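Local coordinates for protein phosphotransferase (Brucella abortus, PDB 4QPK) that acts as a homodimeric histidine phosphotransferase in the phosphorelay controlling Brucella growth, division and survival inside host cells, working together with the response regulator CtrA, at residues M82-I85 with K86-R90; D117-N120 with V121-Y125; E172-D175 with T176-R179; S212-P215 with Y216-L220. All coordinates share one frame; numbering follows the deposited sequence.

Contact 1: M82-I85 with K86-R90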
ATOM      1  N   MET B  82     -14.337   5.452 -22.823  1.00 20.77           N
ATOM      2  CA  MET B  82     -14.857   4.470 -21.881  1.00 22.06           C
ATOM      3  C   MET B  82     -13.994   3.211 -21.862  1.00 19.74           C
ATOM      4  O   MET B  82     -13.749   2.623 -20.802  1.00 18.67           O
ATOM      5  CB  MET B  82     -16.296   4.109 -22.223  1.00 25.11           C
ATOM      6  CG  MET B  82     -17.255   5.280 -22.019  1.00 24.30           C
ATOM      7  SD  MET B  82     -17.082   6.157 -20.447  1.00 28.46           S
ATOM      8  CE  MET B  82     -17.128   4.819 -19.247  1.00 31.52           C
ATOM      9  N   ALA B  83     -13.521   2.798 -23.036  1.00 18.85           N
ATOM     10  CA  ALA B  83     -12.675   1.608 -23.105  1.00 22.08           C
ATOM     11  C   ALA B  83     -11.386   1.828 -22.318  1.00 20.87           C
ATOM     12  O   ALA B  83     -10.934   0.927 -21.613  1.00 18.67           O
ATOM     13  CB  ALA B  83     -12.369   1.245 -24.550  1.00 22.77           C
ATOM     14  N   LEU B  84     -10.812   3.028 -22.432  1.00 16.56           N
ATOM     15  CA  LEU B  84      -9.618   3.402 -21.679  1.00 17.54           C
ATOM     16  C   LEU B  84      -9.872   3.361 -20.163  1.00 15.02           C
ATOM     17  O   LEU B  84      -9.056   2.853 -19.392  1.00 15.74           O
ATOM     18  CB  LEU B  84      -9.149   4.813 -22.076  1.00 16.21           C
ATOM     19  CG  LEU B  84      -7.958   5.347 -21.267  1.00 13.75           C
ATOM     20  CD1 LEU B  84      -6.686   4.534 -21.534  1.00 16.12           C
ATOM     21  CD2 LEU B  84      -7.733   6.810 -21.556  1.00 15.56           C
ATOM     22  N   ILE B  85     -11.006   3.907 -19.739  1.00 17.12           N
ATOM     23  CA  ILE B  85     -11.345   3.916 -18.319  1.00 15.02           C
ATOM     24  C   ILE B  85     -11.462   2.469 -17.840  1.00 15.94           C
ATOM     25  O   ILE B  85     -10.933   2.107 -16.780  1.00 17.26           O
ATOM     26  CB  ILE B  85     -12.649   4.714 -18.054  1.00 16.12           C
ATOM     27  CG1 ILE B  85     -12.413   6.216 -18.282  1.00 16.26           C
ATOM     28  CG2 ILE B  85     -13.151   4.473 -16.621  1.00 17.22           C
ATOM     29  CD1 ILE B  85     -13.725   7.034 -18.398  1.00 18.16           C
ATOM     30  N   LYS B  86     -12.092   1.630 -18.653  1.00 16.84           N
ATOM     31  CA  LYS B  86     -12.292   0.234 -18.289  1.00 18.81           C
ATOM     32  C   LYS B  86     -10.978  -0.537 -18.158  1.00 18.41           C
ATOM     33  O   LYS B  86     -10.758  -1.240 -17.170  1.00 17.81           O
ATOM     34  CB  LYS B  86     -13.199  -0.450 -19.327  1.00 20.31           C
ATOM     35  CG  LYS B  86     -13.575  -1.889 -18.941  1.00 26.42           C
ATOM     36  CD  LYS B  86     -14.487  -2.538 -19.969  1.00 32.09           C
ATOM     37  CE  LYS B  86     -14.953  -3.912 -19.494  1.00 41.80           C
ATOM     38  NZ  LYS B  86     -15.851  -4.552 -20.489  1.00 46.69           N
ATOM     39  N   SER B  87     -10.094  -0.417 -19.142  1.00 16.01           N
ATOM     40  CA  SER B  87      -8.860  -1.187 -19.064  1.00 18.18           C
ATOM     41  C   SER B  87      -7.923  -0.639 -17.985  1.00 17.06           C
ATOM     42  O   SER B  87      -7.167  -1.396 -17.377  1.00 17.97           O
ATOM     43  CB  SER B  87      -8.167  -1.238 -20.424  1.00 21.74           C
ATOM     44  OG  SER B  87      -7.813   0.053 -20.874  1.00 19.14           O
ATOM     45  N   SER B  88      -7.971   0.673 -17.747  1.00 15.24           N
ATOM     46  CA  SER B  88      -7.099   1.272 -16.746  1.00 13.45           C
ATOM     47  C   SER B  88      -7.571   0.895 -15.338  1.00 16.65           C
ATOM     48  O   SER B  88      -6.752   0.666 -14.441  1.00 14.85           O
ATOM     49  CB  SER B  88      -7.058   2.781 -16.910  1.00 15.31           C
ATOM     50  OG  SER B  88      -6.565   3.124 -18.215  1.00 17.77           O
ATOM     51  N   ALA B  89      -8.887   0.867 -15.143  1.00 16.39           N
ATOM     52  CA  ALA B  89      -9.432   0.409 -13.861  1.00 14.17           C
ATOM     53  C   ALA B  89      -9.116  -1.070 -13.632  1.00 17.41           C
ATOM     54  O   ALA B  89      -8.825  -1.485 -12.501  1.00 14.82           O
ATOM     55  CB  ALA B  89     -10.950   0.662 -13.792  1.00 15.38           C
ATOM     56  N   ARG B  90      -9.185  -1.873 -14.691  1.00 16.00           N
ATOM     57  CA  ARG B  90      -8.838  -3.293 -14.562  1.00 17.86           C
ATOM     58  C   ARG B  90      -7.363  -3.463 -14.200  1.00 17.68           C
ATOM     59  O   ARG B  90      -7.012  -4.307 -13.372  1.00 16.25           O
ATOM     60  CB  ARG B  90      -9.163  -4.061 -15.846  1.00 17.65           C
ATOM     61  CG  ARG B  90      -8.932  -5.556 -15.700  1.00 23.30           C
ATOM     62  CD  ARG B  90      -9.381  -6.349 -16.921  1.00 35.02           C
ATOM     63  NE  ARG B  90      -9.132  -7.773 -16.706  1.00 31.52           N
ATOM     64  CZ  ARG B  90      -9.479  -8.742 -17.546  1.00 43.96           C
ATOM     65  NH1 ARG B  90     -10.121  -8.455 -18.673  1.00 38.46           N
ATOM     66  NH2 ARG B  90      -9.200 -10.006 -17.243  1.00 36.47           N
TER

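Contact 2: D117-N120 with V121-Y125. With NA (sodium ion), chain E.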
ATOM      1  N   ASP B 117      -5.528 -18.790  -4.670  1.00 15.10           N
ATOM      2  CA  ASP B 117      -5.676 -17.328  -4.648  1.00 16.13           C
ATOM      3  C   ASP B 117      -4.447 -16.657  -5.251  1.00 15.90           C
ATOM      4  O   ASP B 117      -4.552 -15.648  -5.960  1.00 16.52           O
ATOM      5  CB  ASP B 117      -5.891 -16.829  -3.216  1.00 15.54           C
ATOM      6  CG  ASP B 117      -7.237 -17.240  -2.652  1.00 20.11           C
ATOM      7  OD1 ASP B 117      -8.217 -17.315  -3.430  1.00 20.82           O
ATOM      8  OD2 ASP B 117      -7.318 -17.473  -1.426  1.00 21.42           O
ATOM      9  N   ALA B 118      -3.274 -17.196  -4.934  1.00 13.86           N
ATOM     10  CA  ALA B 118      -2.036 -16.667  -5.502  1.00 15.53           C
ATOM     11  C   ALA B 118      -2.056 -16.797  -7.023  1.00 13.73           C
ATOM     12  O   ALA B 118      -1.707 -15.859  -7.744  1.00 15.03           O
ATOM     13  CB  ALA B 118      -0.808 -17.404  -4.903  1.00 14.38           C
ATOM     14  N   GLN B 119      -2.462 -17.964  -7.518  1.00 14.16           N
ATOM     15  CA  GLN B 119      -2.532 -18.162  -8.964  1.00 14.60           C
ATOM     16  C   GLN B 119      -3.507 -17.167  -9.592  1.00 17.59           C
ATOM     17  O   GLN B 119      -3.224 -16.584 -10.648  1.00 16.43           O
ATOM     18  CB  GLN B 119      -2.930 -19.610  -9.309  1.00 15.56           C
ATOM     19  CG  GLN B 119      -3.025 -19.842 -10.810  1.00 17.26           C
ATOM     20  CD  GLN B 119      -3.341 -21.272 -11.178  1.00 24.24           C
ATOM     21  OE1 GLN B 119      -3.567 -22.111 -10.310  1.00 25.96           O
ATOM     22  NE2 GLN B 119      -3.372 -21.556 -12.480  1.00 22.89           N
ATOM     23  N   ASN B 120      -4.650 -16.952  -8.950  1.00 15.83           N
ATOM     24  CA  ASN B 120      -5.623 -16.016  -9.517  1.00 17.25           C
ATOM     25  C   ASN B 120      -5.077 -14.592  -9.628  1.00 14.99           C
ATOM     26  O   ASN B 120      -5.188 -13.973 -10.689  1.00 16.82           O
ATOM     27  CB  ASN B 120      -6.907 -16.015  -8.695  1.00 15.86           C
ATOM     28  CG  ASN B 120      -7.737 -17.272  -8.911  1.00 21.32           C
ATOM     29  OD1 ASN B 120      -7.579 -17.971  -9.908  1.00 23.86           O
ATOM     30  ND2 ASN B 120      -8.639 -17.551  -7.983  1.00 28.95           N
ATOM     31  N   VAL B 121      -4.487 -14.066  -8.553  1.00 15.44           N
ATOM     32  CA  VAL B 121      -4.053 -12.671  -8.621  1.00 13.64           C
ATOM     33  C   VAL B 121      -2.823 -12.560  -9.515  1.00 13.54           C
ATOM     34  O   VAL B 121      -2.633 -11.544 -10.177  1.00 15.89           O
ATOM     35  CB  VAL B 121      -3.773 -12.042  -7.209  1.00 17.26           C
ATOM     36  CG1 VAL B 121      -5.038 -12.096  -6.348  1.00 16.63           C
ATOM     37  CG2 VAL B 121      -2.576 -12.711  -6.486  1.00 14.91           C
ATOM     38  N   ALA B 122      -1.995 -13.598  -9.566  1.00 14.91           N
ATOM     39  CA  ALA B 122      -0.831 -13.529 -10.462  1.00 14.76           C
ATOM     40  C   ALA B 122      -1.263 -13.547 -11.936  1.00 16.70           C
ATOM     41  O   ALA B 122      -0.723 -12.816 -12.765  1.00 15.11           O
ATOM     42  CB  ALA B 122       0.131 -14.673 -10.182  1.00 14.58           C
ATOM     43  N   THR B 123      -2.221 -14.405 -12.262  1.00 15.18           N
ATOM     44  CA  THR B 123      -2.670 -14.520 -13.649  1.00 17.37           C
ATOM     45  C   THR B 123      -3.284 -13.204 -14.138  1.00 17.61           C
ATOM     46  O   THR B 123      -2.997 -12.741 -15.243  1.00 16.34           O
ATOM     47  CB  THR B 123      -3.665 -15.683 -13.794  1.00 16.70           C
ATOM     48  OG1 THR B 123      -3.000 -16.888 -13.398  1.00 17.11           O
ATOM     49  CG2 THR B 123      -4.144 -15.818 -15.248  1.00 17.84           C
ATOM     50  N   GLU B 124      -4.104 -12.583 -13.299  1.00 15.42           N
ATOM     51  CA  GLU B 124      -4.726 -11.315 -13.665  1.00 16.85           C
ATOM     52  C   GLU B 124      -3.669 -10.196 -13.752  1.00 16.94           C
ATOM     53  O   GLU B 124      -3.732  -9.320 -14.630  1.00 16.97           O
ATOM     54  CB  GLU B 124      -5.822 -10.966 -12.645  1.00 16.55           C
ATOM     55  CG  GLU B 124      -6.585  -9.668 -12.870  1.00 20.50           C
ATOM     56  CD  GLU B 124      -7.333  -9.619 -14.192  1.00 31.73           C
ATOM     57  OE1 GLU B 124      -7.564 -10.690 -14.816  1.00 23.69           O
ATOM     58  OE2 GLU B 124      -7.745  -8.499 -14.576  1.00 29.41           O
ATOM     59  N   TYR B 125      -2.700 -10.226 -12.843  1.00 15.77           N
ATOM     60  CA  TYR B 125      -1.617  -9.252 -12.852  1.00 15.94           C
ATOM     61  C   TYR B 125      -0.863  -9.317 -14.181  1.00 19.44           C
ATOM     62  O   TYR B 125      -0.605  -8.288 -14.804  1.00 16.91           O
ATOM     63  CB  TYR B 125      -0.658  -9.501 -11.678  1.00 15.88           C
ATOM     64  CG  TYR B 125       0.513  -8.544 -11.579  1.00 17.00           C
ATOM     65  CD1 TYR B 125       0.386  -7.336 -10.918  1.00 21.26           C
ATOM     66  CD2 TYR B 125       1.746  -8.867 -12.131  1.00 18.40           C
ATOM     67  CE1 TYR B 125       1.456  -6.466 -10.812  1.00 29.84           C
ATOM     68  CE2 TYR B 125       2.824  -7.995 -12.036  1.00 22.78           C
ATOM     69  CZ  TYR B 125       2.670  -6.799 -11.370  1.00 26.35           C
ATOM     70  OH  TYR B 125       3.740  -5.928 -11.261  1.00 29.12           O
TER
HETATM   71 NA    NA E 301      -5.392  -7.135 -15.773  1.00 40.02          NA
HETATM   72  O   HOH W   1      -3.087 -19.374 -14.528  1.00 21.57           O

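Contact 3: E172-D175 with T176-R179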
ATOM      1  N   GLU B 172       6.420 -27.382  -6.971  1.00 22.27           N
ATOM      2  CA  GLU B 172       6.900 -28.754  -6.828  1.00 27.24           C
ATOM      3  C   GLU B 172       7.091 -29.095  -5.354  1.00 27.58           C
ATOM      4  O   GLU B 172       6.807 -28.273  -4.487  1.00 25.79           O
ATOM      5  CB  GLU B 172       8.210 -28.940  -7.598  1.00 28.81           C
ATOM      6  CG  GLU B 172       8.093 -28.621  -9.091  1.00 29.66           C
ATOM      7  CD  GLU B 172       9.420 -28.701  -9.841  1.00 36.06           C
ATOM      8  OE1 GLU B 172      10.480 -28.858  -9.193  1.00 31.84           O
ATOM      9  OE2 GLU B 172       9.398 -28.598 -11.088  1.00 35.46           O
ATOM     10  N   GLY B 173       7.571 -30.303  -5.066  1.00 31.91           N
ATOM     11  CA  GLY B 173       7.814 -30.699  -3.689  1.00 28.86           C
ATOM     12  C   GLY B 173       6.558 -31.061  -2.923  1.00 29.61           C
ATOM     13  O   GLY B 173       5.512 -31.349  -3.508  1.00 34.54           O
ATOM     14  N   SER B 174       6.675 -31.076  -1.599  1.00 33.32           N
ATOM     15  CA  SER B 174       5.567 -31.430  -0.715  1.00 36.65           C
ATOM     16  C   SER B 174       5.007 -30.192  -0.037  1.00 35.51           C
ATOM     17  O   SER B 174       5.582 -29.112  -0.146  1.00 28.98           O
ATOM     18  CB  SER B 174       6.034 -32.418   0.347  1.00 33.01           C
ATOM     19  OG  SER B 174       6.981 -31.792   1.200  1.00 34.55           O
ATOM     20  N   ASP B 175       3.912 -30.343   0.701  1.00 33.79           N
ATOM     21  CA  ASP B 175       3.354 -29.179   1.371  1.00 30.49           C
ATOM     22  C   ASP B 175       4.215 -28.806   2.587  1.00 33.70           C
ATOM     23  O   ASP B 175       4.182 -27.666   3.051  1.00 29.87           O
ATOM     24  CB  ASP B 175       1.882 -29.403   1.753  1.00 37.38           C
ATOM     25  CG  ASP B 175       1.699 -30.383   2.893  1.00 42.26           C
ATOM     26  OD1 ASP B 175       2.509 -31.322   3.028  1.00 41.98           O
ATOM     27  OD2 ASP B 175       0.718 -30.210   3.652  1.00 45.15           O
ATOM     28  N   THR B 176       5.021 -29.751   3.065  1.00 31.95           N
ATOM     29  CA  THR B 176       5.961 -29.463   4.143  1.00 32.12           C
ATOM     30  C   THR B 176       7.277 -28.912   3.601  1.00 30.73           C
ATOM     31  O   THR B 176       7.938 -28.099   4.252  1.00 34.78           O
ATOM     32  CB  THR B 176       6.253 -30.724   4.994  1.00 34.50           C
ATOM     33  OG1 THR B 176       6.723 -31.773   4.140  1.00 42.54           O
ATOM     34  CG2 THR B 176       4.991 -31.183   5.704  1.00 34.15           C
ATOM     35  N   ASP B 177       7.650 -29.339   2.400  1.00 29.49           N
ATOM     36  CA  ASP B 177       8.880 -28.859   1.780  1.00 28.87           C
ATOM     37  C   ASP B 177       8.635 -28.440   0.338  1.00 30.37           C
ATOM     38  O   ASP B 177       9.046 -29.126  -0.602  1.00 28.48           O
ATOM     39  CB  ASP B 177       9.976 -29.924   1.848  1.00 36.49           C
ATOM     40  CG  ASP B 177      10.296 -30.329   3.272  1.00 33.46           C
ATOM     41  OD1 ASP B 177      11.168 -29.683   3.894  1.00 40.31           O
ATOM     42  OD2 ASP B 177       9.665 -31.282   3.768  1.00 43.73           O
ATOM     43  N   PRO B 178       7.951 -27.304   0.155  1.00 24.29           N
ATOM     44  CA  PRO B 178       7.660 -26.860  -1.210  1.00 22.20           C
ATOM     45  C   PRO B 178       8.900 -26.409  -1.976  1.00 21.91           C
ATOM     46  O   PRO B 178       9.879 -25.958  -1.387  1.00 25.52           O
ATOM     47  CB  PRO B 178       6.693 -25.683  -0.994  1.00 21.51           C
ATOM     48  CG  PRO B 178       7.040 -25.170   0.383  1.00 21.67           C
ATOM     49  CD  PRO B 178       7.405 -26.391   1.176  1.00 28.82           C
ATOM     50  N   ARG B 179       8.838 -26.525  -3.297  1.00 22.86           N
ATOM     51  CA  ARG B 179       9.863 -25.981  -4.170  1.00 21.14           C
ATOM     52  C   ARG B 179       9.176 -25.103  -5.221  1.00 21.14           C
ATOM     53  O   ARG B 179       8.186 -25.519  -5.819  1.00 22.14           O
ATOM     54  CB  ARG B 179      10.681 -27.101  -4.834  1.00 23.57           C
ATOM     55  CG  ARG B 179      11.687 -26.596  -5.865  1.00 28.97           C
ATOM     56  CD  ARG B 179      12.681 -27.685  -6.300  1.00 36.70           C
ATOM     57  NE  ARG B 179      12.035 -28.824  -6.945  1.00 44.13           N
ATOM     58  CZ  ARG B 179      11.845 -30.011  -6.367  1.00 48.43           C
ATOM     59  NH1 ARG B 179      12.263 -30.227  -5.125  1.00 49.78           N
ATOM     60  NH2 ARG B 179      11.246 -30.988  -7.037  1.00 49.49           N
TER

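Contact 4: S212-P215 with Y216-L220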
ATOM      1  N   SER B 212      14.352  -0.682  -5.037  1.00 23.58           N
ATOM      2  CA  SER B 212      15.101  -1.822  -4.508  1.00 22.09           C
ATOM      3  C   SER B 212      14.483  -2.501  -3.282  1.00 19.73           C
ATOM      4  O   SER B 212      14.992  -3.531  -2.841  1.00 20.85           O
ATOM      5  CB  SER B 212      16.537  -1.387  -4.178  1.00 24.83           C
ATOM      6  OG  SER B 212      16.548  -0.304  -3.259  1.00 25.75           O
ATOM      7  N   VAL B 213      13.403  -1.947  -2.725  1.00 19.58           N
ATOM      8  CA  VAL B 213      12.779  -2.585  -1.567  1.00 18.37           C
ATOM      9  C   VAL B 213      12.190  -3.940  -1.947  1.00 17.04           C
ATOM     10  O   VAL B 213      12.145  -4.833  -1.122  1.00 18.81           O
ATOM     11  CB  VAL B 213      11.679  -1.688  -0.915  1.00 19.19           C
ATOM     12  CG1 VAL B 213      10.478  -1.495  -1.821  1.00 18.39           C
ATOM     13  CG2 VAL B 213      11.231  -2.256   0.440  1.00 16.66           C
ATOM     14  N   GLN B 214      11.768  -4.113  -3.197  1.00 17.53           N
ATOM     15  CA  GLN B 214      11.100  -5.362  -3.547  1.00 16.68           C
ATOM     16  C   GLN B 214      12.087  -6.546  -3.584  1.00 16.31           C
ATOM     17  O   GLN B 214      11.791  -7.601  -3.028  1.00 16.99           O
ATOM     18  CB  GLN B 214      10.344  -5.219  -4.879  1.00 19.53           C
ATOM     19  CG  GLN B 214       9.360  -6.360  -5.167  1.00 16.31           C
ATOM     20  CD  GLN B 214      10.034  -7.542  -5.801  1.00 17.09           C
ATOM     21  OE1 GLN B 214      10.936  -7.376  -6.631  1.00 21.07           O
ATOM     22  NE2 GLN B 214       9.596  -8.746  -5.442  1.00 14.27           N
ATOM     23  N   PRO B 215      13.267  -6.382  -4.226  1.00 17.45           N
ATOM     24  CA  PRO B 215      14.227  -7.493  -4.089  1.00 20.03           C
ATOM     25  C   PRO B 215      14.716  -7.714  -2.653  1.00 20.43           C
ATOM     26  O   PRO B 215      14.913  -8.865  -2.254  1.00 18.10           O
ATOM     27  CB  PRO B 215      15.392  -7.077  -5.003  1.00 21.33           C
ATOM     28  CG  PRO B 215      15.144  -5.653  -5.375  1.00 25.74           C
ATOM     29  CD  PRO B 215      13.661  -5.454  -5.298  1.00 18.95           C
ATOM     30  N   TYR B 216      14.882  -6.637  -1.886  1.00 19.68           N
ATOM     31  CA  TYR B 216      15.231  -6.770  -0.478  1.00 19.34           C
ATOM     32  C   TYR B 216      14.178  -7.595   0.246  1.00 21.21           C
ATOM     33  O   TYR B 216      14.483  -8.556   0.958  1.00 18.96           O
ATOM     34  CB  TYR B 216      15.379  -5.383   0.166  1.00 19.64           C
ATOM     35  CG  TYR B 216      15.474  -5.443   1.672  1.00 22.36           C
ATOM     36  CD1 TYR B 216      16.682  -5.681   2.309  1.00 30.63           C
ATOM     37  CD2 TYR B 216      14.336  -5.295   2.455  1.00 24.31           C
ATOM     38  CE1 TYR B 216      16.754  -5.748   3.695  1.00 28.84           C
ATOM     39  CE2 TYR B 216      14.396  -5.370   3.835  1.00 30.69           C
ATOM     40  CZ  TYR B 216      15.602  -5.593   4.449  1.00 35.02           C
ATOM     41  OH  TYR B 216      15.644  -5.663   5.829  1.00 37.30           O
ATOM     42  N   TYR B 217      12.920  -7.230   0.023  1.00 16.25           N
ATOM     43  CA  TYR B 217      11.788  -7.888   0.664  1.00 17.34           C
ATOM     44  C   TYR B 217      11.695  -9.368   0.295  1.00 19.20           C
ATOM     45  O   TYR B 217      11.366 -10.222   1.138  1.00 17.06           O
ATOM     46  CB  TYR B 217      10.503  -7.155   0.271  1.00 15.83           C
ATOM     47  CG  TYR B 217       9.228  -7.634   0.951  1.00 15.75           C
ATOM     48  CD1 TYR B 217       9.078  -7.583   2.328  1.00 17.53           C
ATOM     49  CD2 TYR B 217       8.154  -8.095   0.194  1.00 16.21           C
ATOM     50  CE1 TYR B 217       7.903  -8.005   2.935  1.00 17.82           C
ATOM     51  CE2 TYR B 217       6.977  -8.519   0.795  1.00 15.64           C
ATOM     52  CZ  TYR B 217       6.854  -8.468   2.164  1.00 17.25           C
ATOM     53  OH  TYR B 217       5.676  -8.890   2.743  1.00 18.44           O
ATOM     54  N   THR B 218      11.975  -9.668  -0.968  1.00 16.92           N
ATOM     55  CA  THR B 218      11.962 -11.049  -1.444  1.00 16.28           C
ATOM     56  C   THR B 218      12.942 -11.909  -0.634  1.00 16.93           C
ATOM     57  O   THR B 218      12.597 -12.995  -0.163  1.00 17.03           O
ATOM     58  CB  THR B 218      12.326 -11.119  -2.942  1.00 18.11           C
ATOM     59  OG1 THR B 218      11.398 -10.324  -3.703  1.00 16.94           O
ATOM     60  CG2 THR B 218      12.288 -12.567  -3.436  1.00 18.13           C
ATOM     61  N   LEU B 219      14.154 -11.394  -0.451  1.00 18.04           N
ATOM     62  CA  LEU B 219      15.187 -12.111   0.300  1.00 20.28           C
ATOM     63  C   LEU B 219      14.807 -12.226   1.774  1.00 18.52           C
ATOM     64  O   LEU B 219      15.051 -13.248   2.410  1.00 21.16           O
ATOM     65  CB  LEU B 219      16.535 -11.404   0.141  1.00 19.99           C
ATOM     66  CG  LEU B 219      17.061 -11.441  -1.297  1.00 23.18           C
ATOM     67  CD1 LEU B 219      18.154 -10.418  -1.498  1.00 21.69           C
ATOM     68  CD2 LEU B 219      17.558 -12.838  -1.675  1.00 26.29           C
ATOM     69  N   LEU B 220      14.200 -11.172   2.313  1.00 18.99           N
ATOM     70  CA  LEU B 220      13.752 -11.175   3.695  1.00 17.50           C
ATOM     71  C   LEU B 220      12.694 -12.255   3.937  1.00 19.16           C
ATOM     72  O   LEU B 220      12.725 -12.948   4.964  1.00 20.12           O
ATOM     73  CB  LEU B 220      13.188  -9.797   4.064  1.00 18.21           C
ATOM     74  CG  LEU B 220      12.916  -9.472   5.525  1.00 31.25           C
ATOM     75  CD1 LEU B 220      14.224  -9.463   6.304  1.00 36.89           C
ATOM     76  CD2 LEU B 220      12.231  -8.118   5.619  1.00 30.54           C
TER

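Contact 1: M82-I85 with K86-R90
M82-I85 and K86-R90 are consecutive turns of one alpha helix, joined by i to i+4 bonds such as K86 N to M82 O and A89 N to I85 O, both 2.9 Å. Helix 78-102 is the second arm of the helical hairpin that forms the DHp domain, and it pairs with helix 43-74, which carries the phosphorylation site H56. The main side-chain bond runs from S88 back to L84. With its hydroxyl beside the backbone N (chi1 -60°), S88 folds OG down onto its own helix, 2.8 Å from L84 O. The same oxygen takes S88 N at 2.9 Å, and the two donors come in from opposite faces of the carbonyl plane, so a buried serine hydroxyl is satisfied without leaving the helix. S87 OG lies near A83 O and L84 O, in weak contacts at most. K86 lays its CB over the preceding turn, then runs fully extended outward to a salt bridge with E73 of the second subunit. I85, packed on L69 of its own chain and on L69 of the second subunit, faces the dimer interface, as does A89, whose CB sits 3.3 Å from I85 O and packs on N66 of the second subunit. On the S88 side, the CD1 branch of L84 comes within 3.6 Å of S88 OG.

Contact 2: D117-N120 with V121-Y125
Q119 and T123, one helical turn apart, lie side by side and point the same way, with Q119 CG 3.9 Å from T123 OG1. Q119 stretches straight out, its CG anti to the backbone N and the chain extended through chi2, which carries the amide well beyond the helix surface. T123 instead keeps its hydroxyl close to the backbone (chi1 -60°), where OG1 sits 2.8 Å from Q119 O. T123 N reaches that carbonyl too, at 2.9 Å and from the other face of its plane. A water bridges the end of the Q119 amide and the T123 hydroxyl: it accepts from Q119 NE2 at 3.0 Å and donates to T123 OG1 at 2.7 Å. The threonine hydroxyl thus gives its proton inward and receives one from outside. On another side of the helix, V121 straddles the turn before it, CG1 being 3.6 Å from D117 O and CG2 3.5 Å from A118 O, and packs on F98 and I101 of helix 78-102. A118 and A122 are directed into the domain, against helix 144-160 and strand 132-136. E124 bends at its second torsion (chi2 61°), curling its carboxylate back so that OE2 and its own carbonyl O both meet the sodium ion, each at 3.0 Å. R90 grips both carboxylate oxygens, NH2 on OE1 and NE on OE2, so OE2 is shared between arginine and sodium. N128 completes the protein part of this sodium site, at the C-terminal end of helix 115-126 in the kinase-like domain.

Contact 3: E172-D175 with T176-R179
The tip of a beta hairpin lies here: strand 166-173 turns back into strand 178-185 through S174-D177, with backbone angles at D175 and T176 close to those of a type I turn. E172 and R179 form an antiparallel hydrogen-bonded pair, E172 N to R179 O at 2.8 Å and R179 N to E172 O at 2.9 Å. Next come G173 and P178, a non-hydrogen-bonded pair; G173 has a positive phi of 77° and brings its CA to 3.7 Å from D177 O, a conformation glycine accommodates readily. The side chains of E172 and R179 project to the same face and cross at an angle. R179 kinks at its third torsion (chi3 62°), folding the guanidinium back toward its partner; OE1 of E172 meets NE nearly in the guanidinium plane at 2.7 Å, with a weaker bond from NH2. OE1 alone takes both N-H groups, and the carboxylate plane is turned 76° from the guanidinium, so the two do not form a flat two-pronged pair. OE2 of E172 has its own salt bridge with R170. Inside the turn, S174 OG accepts from D177 N at 2.8 Å, while S174 N donates to D177 O at 3.2 Å. T176 OG1 donates to D177 OD2 from above the carboxylate plane at 3.0 Å. Such an arrangement is that of a tight two-stranded hairpin end, stitched by serine in its turn and an ion pair across its strands, at the end of two inner strands of the five-stranded mixed sheet.

Contact 4: S212-P215 with Y216-L220
Two torsions bring Q214 and T218 together: Q214 turns sharply at chi2 (-84°), swinging its amide toward the following turn, and T218 has chi1 -58°, which holds OG1 beside its own backbone N. The side chains cross at a slant, and Q214 NE2 ends 3.0 Å from T218 OG1, although the angle is too poor for a hydrogen bond. NE2 donates instead to OD1 of N152 on helix 144-160. OG1 meets Q214 O at 2.8 Å from above the carbonyl plane, while T218 N approaches from the other face at 2.9 Å, so one buried carbonyl has two donors. Ahead of this, Y217 N binds V213 O at 2.8 Å, and Y216 N makes a longer bond to S212 O. P215, having no N-H to give, sits in the first turn, where its own O accepts L219 N at 3.2 Å; L219 CG lies 3.5 Å from that oxygen, and both residues pack on F195 of helix 193-199. The tyrosines leave the helix in different directions, Y216 OH reaching L41 N and Y217 OH reaching K148 NZ. V213 presses on L46 and L49, and Y217 touches L44 of the second subunit. This is the N-terminal part of a helix of the kinase-like domain, with proline in its first turn, packed against helices 144-160 and 193-199 of that domain and against DHp helix 43-74.

From the N terminus the four contacts come in series, none enclosing or crossing another, since each joins neighbouring segments with nothing between them. Contact 1 spans turns of the second DHp helix. Contact 2 does the same on helix 115-126 and touches contact 1, R90 meeting E124 in a salt bridge that ties the DHp domain to the kinase-like domain beside the sodium ion. Contact 3 closes the hairpin between strands 166-173 and 178-185, about 12 Å from contact 2 at nearest atoms. Contact 4, on helix 213-225, returns to the DHp helix 43-74; contacts 1 and 4 both reach the second subunit, though the centres of contact 1 and contact 4 are about 31 Å apart.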